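Local coordinates for SPbeta prophage-derived uncharacterized protein YorR (PDB 3KB2), which is of uncharacterized function but binds a phosphorylated guanosine nucleotide with magnesium nearby, and probably belongs among dTMP kinase-like nucleotide kinases, at residues Leu68-Ala71 and Asp76-Ile79. Residues are numbered along the deposited sequence; the frame is centred on the assembly and turned at random.
Sequences LVYA and DYSI
Ala71 and Tyr77 illustrate how a chain leaving a helix can fold back over the turn it has just left. Tyr77 lays its ring across the backbone of Tyr70 and Ala71: Tyr70 O sits above one face of the ring, over its centre and 3.9 Å from the plane, while CD1 of Tyr77 comes within 3.5 Å of Ala71 CA. Because CG of Tyr77 stands anti to its backbone N (chi1 -172°), the ring reaches back past Ala71 and brings its OH to 3.6 Å from Tyr70 CB. Tyr70 turns its own ring away, and its CB does the touching.

Two residues on, Ile79 covers the methyl of Ala71 from another side. The pair is tight: Ala71 CB is 3.3 Å from Ile79 CB and 3.5 Å from Ile79 CD1. Extended through both torsions (chi1 -177°, chi2 164°), the isoleucine carries CD1 on to 3.8 Å from Leu68 CA; its side chain crosses that of Leu68 at about a right angle, with Leu68 CD1 4.0 Å from Ile79 CG1. No hydrogen bond joins the segments; the contact is van der Waals packing, mostly apolar.

Asn67 touches both Tyr77 and Ile79, and backbone bonding between Ser78 and Ala38 ties the returning chain to helix 35-38. This is plain surface packing of a loop on the helix before it, in an alpha-beta protein built on a parallel sheet. Tyr70, its side chain about 8 Å from the bound nucleotide, touches Asp10 of that pocket. Leu68, Val69 and Tyr70 pack against helix 122-137, and helix 64-70 follows strand 58-61 of the sheet.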
ATOM      1  N   LEU A  68      14.498  -4.395  -4.042  1.00  9.77           N
ATOM      2  CA  LEU A  68      15.348  -3.548  -3.220  1.00 11.21           C
ATOM      3  C   LEU A  68      14.622  -2.315  -2.682  1.00 17.29           C
ATOM      4  O   LEU A  68      14.902  -1.856  -1.572  1.00 20.45           O
ATOM      5  CB  LEU A  68      16.571  -3.110  -4.030  1.00 12.79           C
ATOM      6  CG  LEU A  68      17.791  -4.032  -3.939  1.00 23.26           C
ATOM      7  CD1 LEU A  68      17.375  -5.490  -4.043  1.00 27.25           C
ATOM      8  CD2 LEU A  68      18.770  -3.665  -5.054  1.00 21.14           C
ATOM      9  N   VAL A  69      13.688  -1.786  -3.472  1.00 17.97           N
ATOM     10  CA  VAL A  69      12.904  -0.603  -3.101  1.00 15.13           C
ATOM     11  C   VAL A  69      11.874  -0.925  -2.016  1.00 22.45           C
ATOM     12  O   VAL A  69      11.897  -0.346  -0.921  1.00 20.90           O
ATOM     13  CB  VAL A  69      12.158  -0.023  -4.355  1.00 15.07           C
ATOM     14  CG1 VAL A  69      11.131   1.043  -3.952  1.00  3.88           C
ATOM     15  CG2 VAL A  69      13.171   0.561  -5.327  1.00 10.72           C
ATOM     16  N   TYR A  70      10.985  -1.869  -2.320  1.00 22.56           N
ATOM     17  CA  TYR A  70       9.922  -2.248  -1.401  1.00 22.39           C
ATOM     18  C   TYR A  70      10.342  -2.965  -0.129  1.00 26.03           C
ATOM     19  O   TYR A  70       9.551  -3.073   0.811  1.00 23.95           O
ATOM     20  CB  TYR A  70       8.866  -3.061  -2.154  1.00 24.51           C
ATOM     21  CG  TYR A  70       8.150  -2.236  -3.203  1.00 34.16           C
ATOM     22  CD1 TYR A  70       7.411  -1.108  -2.840  1.00 27.97           C
ATOM     23  CD2 TYR A  70       8.248  -2.550  -4.562  1.00 28.95           C
ATOM     24  CE1 TYR A  70       6.793  -0.308  -3.799  1.00 40.85           C
ATOM     25  CE2 TYR A  70       7.628  -1.754  -5.532  1.00 38.17           C
ATOM     26  CZ  TYR A  70       6.905  -0.634  -5.141  1.00 34.74           C
ATOM     27  OH  TYR A  70       6.312   0.173  -6.089  1.00 40.19           O
ATOM     28  N   ALA A  71      11.584  -3.443  -0.093  1.00 22.54           N
ATOM     29  CA  ALA A  71      12.089  -4.129   1.086  1.00 25.14           C
ATOM     30  C   ALA A  71      12.387  -3.091   2.169  1.00 27.03           C
ATOM     31  O   ALA A  71      12.451  -3.407   3.357  1.00 18.43           O
ATOM     32  CB  ALA A  71      13.346  -4.911   0.741  1.00 24.28           C
ATOM     33  N   ASP A  76       8.677  -7.697   7.337  1.00 24.88           N
ATOM     34  CA  ASP A  76       8.626  -9.110   6.984  1.00 28.79           C
ATOM     35  C   ASP A  76       8.609  -9.236   5.459  1.00 31.57           C
ATOM     36  O   ASP A  76       7.855 -10.030   4.891  1.00 30.82           O
ATOM     37  CB  ASP A  76       7.382  -9.778   7.582  1.00 34.95           C
ATOM     38  CG  ASP A  76       7.340  -9.700   9.110  1.00 46.55           C
ATOM     39  OD1 ASP A  76       8.366  -9.994   9.767  1.00 36.37           O
ATOM     40  OD2 ASP A  76       6.266  -9.356   9.663  1.00 46.51           O
ATOM     41  N   TYR A  77       9.446  -8.430   4.809  1.00 31.32           N
ATOM     42  CA  TYR A  77       9.550  -8.405   3.355  1.00 19.61           C
ATOM     43  C   TYR A  77      11.005  -8.631   2.973  1.00 23.16           C
ATOM     44  O   TYR A  77      11.809  -7.700   2.997  1.00 19.33           O
ATOM     45  CB  TYR A  77       9.071  -7.045   2.840  1.00 12.07           C
ATOM     46  CG  TYR A  77       8.948  -6.945   1.340  1.00 18.83           C
ATOM     47  CD1 TYR A  77      10.077  -6.947   0.524  1.00 21.80           C
ATOM     48  CD2 TYR A  77       7.695  -6.835   0.734  1.00 15.58           C
ATOM     49  CE1 TYR A  77       9.962  -6.838  -0.857  1.00 25.05           C
ATOM     50  CE2 TYR A  77       7.572  -6.726  -0.644  1.00 21.29           C
ATOM     51  CZ  TYR A  77       8.711  -6.726  -1.433  1.00 24.50           C
ATOM     52  OH  TYR A  77       8.599  -6.611  -2.797  1.00 35.02           O
ATOM     53  N   SER A  78      11.333  -9.866   2.606  1.00 14.60           N
ATOM     54  CA  SER A  78      12.698 -10.232   2.238  1.00 16.49           C
ATOM     55  C   SER A  78      13.335  -9.412   1.126  1.00 17.52           C
ATOM     56  O   SER A  78      12.675  -8.981   0.180  1.00 15.98           O
ATOM     57  CB  SER A  78      12.760 -11.705   1.842  1.00 15.98           C
ATOM     58  OG  SER A  78      12.376 -12.523   2.926  1.00 37.53           O
ATOM     59  N   ILE A  79      14.642  -9.226   1.246  1.00 17.52           N
ATOM     60  CA  ILE A  79      15.399  -8.479   0.262  1.00 18.87           C
ATOM     61  C   ILE A  79      16.618  -9.267  -0.176  1.00 18.97           C
ATOM     62  O   ILE A  79      17.176 -10.046   0.594  1.00 22.12           O
ATOM     63  CB  ILE A  79      15.864  -7.114   0.823  1.00 21.36           C
ATOM     64  CG1 ILE A  79      16.597  -6.332  -0.261  1.00 18.59           C
ATOM     65  CG2 ILE A  79      16.819  -7.310   1.994  1.00 17.77           C
ATOM     66  CD1 ILE A  79      16.738  -4.864   0.086  1.00 25.60           C
TER